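Local coordinates for DUF2020 domain-containing protein (Corynebacterium diphtheriae, PDB 3V7B), which is of unknown function but probably adopts a Mog1p/PsbP-like fold, at residues E80-V85 with A118-P123; T51-P56 with T70-H75. All blocks are in the same frame, centred on the assembly; numbering follows the deposited sequence.

In the fold
Both contacts lie against the same antiparallel sheet, and strand 69-75 of contact 2 is followed in the chain by helix 79-89 of contact 1. Their centres lie about 13 Å apart. Contact 1 is a surface contact in which the helix packs on the end of strand 114-121 and the turn after it, through a methyl, an isoleucine branch and backbone carbonyls. Contact 2 is partly buried and closer to the centre of the chain. There the loop between strands 46-50 and 57-61 covers strand 69-75 with an aromatic ring and a threonine, while two waters link the backbones and a histidine.

Contact 1. Residues E80-V85 with A118-P123; sequences EEAIRV and AVQKGP
E81 OE2 is gripped by one salt-bridging hydrogen bond within the helix, from R84 NH1 at 3.2 Å. The bond is fairly straight (160° at the hydrogen), uses the syn lone pair of the carboxylate and lies close to the guanidinium plane. This pair links successive turns of helix 79-89 on the flank turned from the strand, where R84 also makes a cation-pi contact with F12, and takes no part in the interface itself. The packing onto 118-123 is by van der Waals contact, a methyl against two carbonyl oxygens and I83 against the Q120 chain. A82 points its methyl at the turn: CB lies 3.5 Å from P123 O and 3.6 Å from G122 O, so two backbone carbonyls meet one small, buried group. The same CB touches Q120 CB at 4.0 Å, and the closest CA pair is A82 with P123, 5.1 Å apart. Q120 carries its CG in the crowded position between backbone N and carbonyl carbon (chi1 64°), and a second bend brings the chain back beside the helix. There it crosses I83 obliquely, I83 CG1 lying 4.0 Å from Q120 CG and 3.8 Å from Q120 CD. A118, two residues earlier on the strand than Q120, turns toward the same helix and packs on V86 and A89. G122 has a positive phi (59°), and with P123 its backbone conformation is close to that of a type II' turn. The contact thus sets a helix beside the two-residue connection of the antiparallel hairpin formed by strands 114-121 and 124-130.

Contact 2. Residues T51-P56 with T70-H75; sequences TRFDTP and TVMVRH. With EDO (1,2-ethanediol), chain C.
The loop joining strands 46-50 and 57-61 folds over strand 69-75 of the antiparallel sheet, with a Met-aromatic contact and bridging waters holding the two together. At the start of the strand, T70 OG1 shares a hydrogen bond of 2.6 Å with O2 of the ethanediol, probably a crystallisation additive, which also bonds P67 O. Selenomethionine M72 is extended at chi1 and chi2, putting CG over one face of the F53 ring and SE obliquely 4.6 Å from the ring centroid; the bend at chi3 turns only CE. V73 crosses T55 obliquely, V73 CB to T55 CB at 3.8 Å, and L149 of helix 135-149 touches both residues. V73 O accepts from two waters: water 1 also donates to T55 O. R74 starts away from the loop, but the bend at chi2 brings R74 CD within 3.5 Å of F53 CE1, and the one at chi3 turns NE to the ring edge. NE lies there in plane, and the guanidinium stands 65° from the ring plane, with CE1 over one of its faces. D7 forms a salt bridge with that NE, and the carbonyls of L10 and P11 take the terminal nitrogens. H75 sets CE1 3.6 Å from T55 OG1 and CB near D54 OD2, an oxygen hydrogen-bonded to H6. Water 2 joins three groups, accepting from T55 N, donating to V73 O and lying 2.9 Å from H75 ND1.

Contact 1. Residues E80-V85 with A118-P123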
loop_
_atom_site.group_PDB
_atom_site.type_symbol
_atom_site.label_atom_id
_atom_site.label_comp_id
_atom_site.label_asym_id
_atom_site.label_seq_id
_atom_site.Cartn_x
_atom_site.Cartn_y
_atom_site.Cartn_z
ATOM N N GLU A 80 12.291 -9.617 -10.372
ATOM C CA GLU A 80 11.586 -10.886 -10.165
ATOM C C GLU A 80 10.891 -10.943 -8.821
ATOM O O GLU A 80 9.745 -11.399 -8.702
ATOM C CB GLU A 80 12.561 -12.078 -10.236
ATOM C CG GLU A 80 11.860 -13.430 -10.178
ATOM C CD GLU A 80 10.996 -13.667 -11.431
ATOM O OE1 GLU A 80 9.919 -13.042 -11.582
ATOM O OE2 GLU A 80 11.407 -14.462 -12.314
ATOM N N GLU A 81 11.628 -10.551 -7.792
ATOM C CA GLU A 81 11.045 -10.549 -6.459
ATOM C C GLU A 81 9.947 -9.451 -6.297
ATOM O O GLU A 81 8.992 -9.658 -5.568
ATOM C CB GLU A 81 12.144 -10.432 -5.388
ATOM C CG GLU A 81 12.825 -11.770 -5.089
ATOM C CD GLU A 81 11.868 -12.697 -4.297
ATOM O OE1 GLU A 81 11.272 -12.252 -3.296
ATOM O OE2 GLU A 81 11.710 -13.878 -4.648
ATOM N N ALA A 82 10.128 -8.296 -6.938
ATOM C CA ALA A 82 9.093 -7.264 -6.918
ATOM C C ALA A 82 7.843 -7.792 -7.599
ATOM O O ALA A 82 6.751 -7.522 -7.176
ATOM C CB ALA A 82 9.518 -5.990 -7.555
ATOM N N ILE A 83 8.000 -8.569 -8.657
ATOM C CA ILE A 83 6.828 -9.184 -9.327
ATOM C C ILE A 83 6.142 -10.194 -8.425
ATOM O O ILE A 83 4.922 -10.329 -8.438
ATOM C CB ILE A 83 7.227 -9.811 -10.727
ATOM C CG1 ILE A 83 7.634 -8.740 -11.709
ATOM C CG2 ILE A 83 6.095 -10.648 -11.297
ATOM C CD1 ILE A 83 8.518 -9.172 -12.918
ATOM N N ARG A 84 6.905 -10.925 -7.632
ATOM C CA ARG A 84 6.347 -11.927 -6.713
ATOM C C ARG A 84 5.447 -11.263 -5.677
ATOM O O ARG A 84 4.341 -11.754 -5.358
ATOM C CB ARG A 84 7.523 -12.645 -6.050
ATOM C CG ARG A 84 7.134 -13.837 -5.205
ATOM C CD ARG A 84 8.377 -14.500 -4.624
ATOM N NE ARG A 84 8.008 -15.675 -3.889
ATOM C CZ ARG A 84 8.807 -16.321 -3.041
ATOM N NH1 ARG A 84 10.063 -15.926 -2.826
ATOM N NH2 ARG A 84 8.347 -17.381 -2.431
ATOM N N VAL A 85 5.883 -10.129 -5.167
ATOM C CA VAL A 85 5.086 -9.281 -4.240
ATOM C C VAL A 85 3.761 -8.866 -4.904
ATOM O O VAL A 85 2.667 -9.092 -4.378
ATOM C CB VAL A 85 5.838 -7.986 -3.827
ATOM C CG1 VAL A 85 4.942 -7.087 -2.954
ATOM C CG2 VAL A 85 7.122 -8.347 -3.041
ATOM N N ALA A 118 -1.741 -2.957 -6.755
ATOM C CA ALA A 118 -0.356 -3.430 -6.606
ATOM C C ALA A 118 0.407 -3.366 -7.897
ATOM O O ALA A 118 0.023 -3.932 -8.906
ATOM C CB ALA A 118 -0.322 -4.840 -6.037
ATOM N N VAL A 119 1.502 -2.592 -7.893
ATOM C CA VAL A 119 2.272 -2.396 -9.089
ATOM C C VAL A 119 3.750 -2.426 -8.809
ATOM O O VAL A 119 4.184 -2.187 -7.705
ATOM C CB VAL A 119 1.977 -1.068 -9.817
ATOM C CG1 VAL A 119 0.536 -1.102 -10.478
ATOM C CG2 VAL A 119 2.168 0.132 -8.818
ATOM N N GLN A 120 4.493 -2.825 -9.811
ATOM C CA GLN A 120 5.967 -2.712 -9.727
ATOM C C GLN A 120 6.576 -2.041 -10.934
ATOM O O GLN A 120 6.014 -1.996 -12.022
ATOM C CB GLN A 120 6.596 -4.074 -9.486
ATOM C CG GLN A 120 6.439 -5.142 -10.557
ATOM C CD GLN A 120 7.125 -4.941 -11.879
ATOM O OE1 GLN A 120 8.302 -4.503 -12.016
ATOM N NE2 GLN A 120 6.415 -5.291 -12.884
ATOM N N LYS A 121 7.795 -1.566 -10.707
ATOM C CA LYS A 121 8.609 -0.869 -11.680
ATOM C C LYS A 121 10.009 -1.305 -11.293
ATOM O O LYS A 121 10.501 -0.961 -10.215
ATOM C CB LYS A 121 8.487 0.662 -11.590
ATOM C CG LYS A 121 9.316 1.355 -12.669
ATOM C CD LYS A 121 8.998 2.846 -12.884
ATOM C CE LYS A 121 9.678 3.768 -11.894
ATOM N NZ LYS A 121 9.934 5.136 -12.502
ATOM N N GLY A 122 10.644 -2.118 -12.137
ATOM C CA GLY A 122 11.974 -2.610 -11.784
ATOM C C GLY A 122 11.858 -3.384 -10.465
ATOM O O GLY A 122 10.908 -4.074 -10.282
ATOM N N PRO A 123 12.775 -3.177 -9.513
ATOM C CA PRO A 123 12.692 -3.920 -8.288
ATOM C C PRO A 123 11.873 -3.261 -7.171
ATOM O O PRO A 123 11.857 -3.777 -6.074
ATOM C CB PRO A 123 14.146 -4.029 -7.848
ATOM C CG PRO A 123 14.721 -2.761 -8.298
ATOM C CD PRO A 123 14.077 -2.501 -9.651
#

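Contact 2. Residues T51-P56 with T70-H75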
loop_
_atom_site.group_PDB
_atom_site.type_symbol
_atom_site.label_atom_id
_atom_site.label_comp_id
_atom_site.label_asym_id
_atom_site.label_seq_id
_atom_site.Cartn_x
_atom_site.Cartn_y
_atom_site.Cartn_z
ATOM N N THR A 51 8.938 1.195 10.029
ATOM C CA THR A 51 10.238 1.584 9.510
ATOM C C THR A 51 11.150 0.389 9.223
ATOM O O THR A 51 12.368 0.566 8.965
ATOM C CB THR A 51 10.954 2.500 10.500
ATOM O OG1 THR A 51 11.043 1.831 11.753
ATOM C CG2 THR A 51 10.161 3.767 10.655
ATOM N N ARG A 52 10.599 -0.822 9.298
ATOM C CA ARG A 52 11.393 -1.994 8.762
ATOM C C ARG A 52 11.735 -1.877 7.286
ATOM O O ARG A 52 12.792 -2.363 6.829
ATOM C CB ARG A 52 10.720 -3.334 9.050
ATOM C CG ARG A 52 10.681 -3.651 10.516
ATOM C CD ARG A 52 9.918 -4.949 10.793
ATOM N NE ARG A 52 8.569 -4.865 10.226
ATOM C CZ ARG A 52 7.803 -5.925 9.921
ATOM N NH1 ARG A 52 8.219 -7.171 10.172
ATOM N NH2 ARG A 52 6.586 -5.767 9.377
ATOM N N PHE A 53 10.889 -1.157 6.588
ATOM C CA PHE A 53 11.026 -0.943 5.131
ATOM C C PHE A 53 11.858 0.304 4.907
ATOM O O PHE A 53 11.697 1.248 5.648
ATOM C CB PHE A 53 9.661 -0.815 4.528
ATOM C CG PHE A 53 8.769 -2.009 4.828
ATOM C CD1 PHE A 53 8.791 -3.158 4.036
ATOM C CD2 PHE A 53 7.975 -2.005 5.925
ATOM C CE1 PHE A 53 7.983 -4.303 4.342
ATOM C CE2 PHE A 53 7.147 -3.101 6.244
ATOM C CZ PHE A 53 7.150 -4.248 5.454
ATOM N N ASP A 54 12.701 0.304 3.885
ATOM C CA ASP A 54 13.508 1.516 3.572
ATOM C C ASP A 54 12.589 2.759 3.513
ATOM O O ASP A 54 12.860 3.798 4.134
ATOM C CB ASP A 54 14.233 1.404 2.231
ATOM C CG ASP A 54 15.220 0.234 2.144
ATOM O OD1 ASP A 54 15.521 -0.407 3.177
ATOM O OD2 ASP A 54 15.657 -0.012 0.997
ATOM N N THR A 55 11.491 2.636 2.758
ATOM C CA THR A 55 10.411 3.615 2.790
ATOM C C THR A 55 9.389 3.105 3.764
ATOM O O THR A 55 8.783 2.034 3.520
ATOM C CB THR A 55 9.743 3.814 1.401
ATOM O OG1 THR A 55 10.729 4.340 0.504
ATOM C CG2 THR A 55 8.609 4.787 1.537
ATOM N N PRO A 56 9.173 3.829 4.872
ATOM C CA PRO A 56 8.233 3.244 5.842
ATOM C C PRO A 56 6.885 2.951 5.279
ATOM O O PRO A 56 6.363 3.733 4.519
ATOM C CB PRO A 56 8.122 4.336 6.921
ATOM C CG PRO A 56 9.415 5.061 6.840
ATOM C CD PRO A 56 9.609 5.159 5.338
ATOM N N THR A 70 -3.875 0.532 3.962
ATOM C CA THR A 70 -2.493 0.185 4.230
ATOM C C THR A 70 -1.685 0.463 2.967
ATOM O O THR A 70 -2.062 0.014 1.867
ATOM C CB THR A 70 -2.392 -1.332 4.575
ATOM O OG1 THR A 70 -3.130 -1.633 5.780
ATOM C CG2 THR A 70 -0.915 -1.800 4.672
ATOM N N VAL A 71 -0.535 1.136 3.125
ATOM C CA VAL A 71 0.290 1.480 1.982
ATOM C C VAL A 71 1.673 0.953 2.269
ATOM O O VAL A 71 2.261 1.274 3.303
ATOM C CB VAL A 71 0.368 3.010 1.719
ATOM C CG1 VAL A 71 1.341 3.338 0.598
ATOM C CG2 VAL A 71 -1.060 3.564 1.405
HETATM N N MSE A 72 2.145 0.096 1.356
HETATM C CA MSE A 72 3.430 -0.546 1.489
HETATM C C MSE A 72 4.324 -0.375 0.256
HETATM O O MSE A 72 3.936 -0.701 -0.872
HETATM C CB MSE A 72 3.293 -2.025 1.840
HETATM C CG MSE A 72 4.687 -2.747 2.039
HETATM SE SE MSE A 72 4.408 -4.589 2.603
HETATM C CE MSE A 72 3.568 -5.166 0.915
ATOM N N VAL A 73 5.519 0.184 0.496
ATOM C CA VAL A 73 6.570 0.359 -0.471
ATOM C C VAL A 73 7.723 -0.638 -0.262
ATOM O O VAL A 73 8.295 -0.735 0.799
ATOM C CB VAL A 73 7.111 1.811 -0.503
ATOM C CG1 VAL A 73 8.215 1.931 -1.604
ATOM C CG2 VAL A 73 5.947 2.772 -0.839
ATOM N N ARG A 74 8.042 -1.447 -1.284
ATOM C CA ARG A 74 9.005 -2.511 -1.163
ATOM C C ARG A 74 10.181 -2.249 -2.104
ATOM O O ARG A 74 10.004 -1.927 -3.252
ATOM C CB ARG A 74 8.434 -3.849 -1.557
ATOM C CG ARG A 74 7.526 -4.533 -0.585
ATOM C CD ARG A 74 7.883 -4.503 0.833
ATOM N NE ARG A 74 9.215 -5.108 1.092
ATOM C CZ ARG A 74 9.470 -6.378 1.343
ATOM N NH1 ARG A 74 8.504 -7.241 1.489
ATOM N NH2 ARG A 74 10.726 -6.775 1.522
ATOM N N HIS A 75 11.359 -2.314 -1.597
ATOM C CA HIS A 75 12.531 -2.305 -2.479
ATOM C C HIS A 75 13.097 -3.714 -2.416
ATOM O O HIS A 75 13.717 -4.153 -1.402
ATOM C CB HIS A 75 13.539 -1.255 -2.038
ATOM C CG HIS A 75 13.110 0.162 -2.311
ATOM N ND1 HIS A 75 12.135 0.798 -1.567
ATOM C CD2 HIS A 75 13.587 1.105 -3.213
ATOM C CE1 HIS A 75 11.967 2.045 -2.029
ATOM N NE2 HIS A 75 12.855 2.242 -3.039
HETATM C C1 EDO C . -7.835 -3.466 4.897
HETATM O O1 EDO C . -7.865 -3.597 6.328
HETATM C C2 EDO C . -6.755 -2.441 4.515
HETATM O O2 EDO C . -5.410 -2.700 4.986
HETATM O O HOH W 1 6.868 0.304 2.989
HETATM O O HOH W 2 10.974 0.216 1.052
#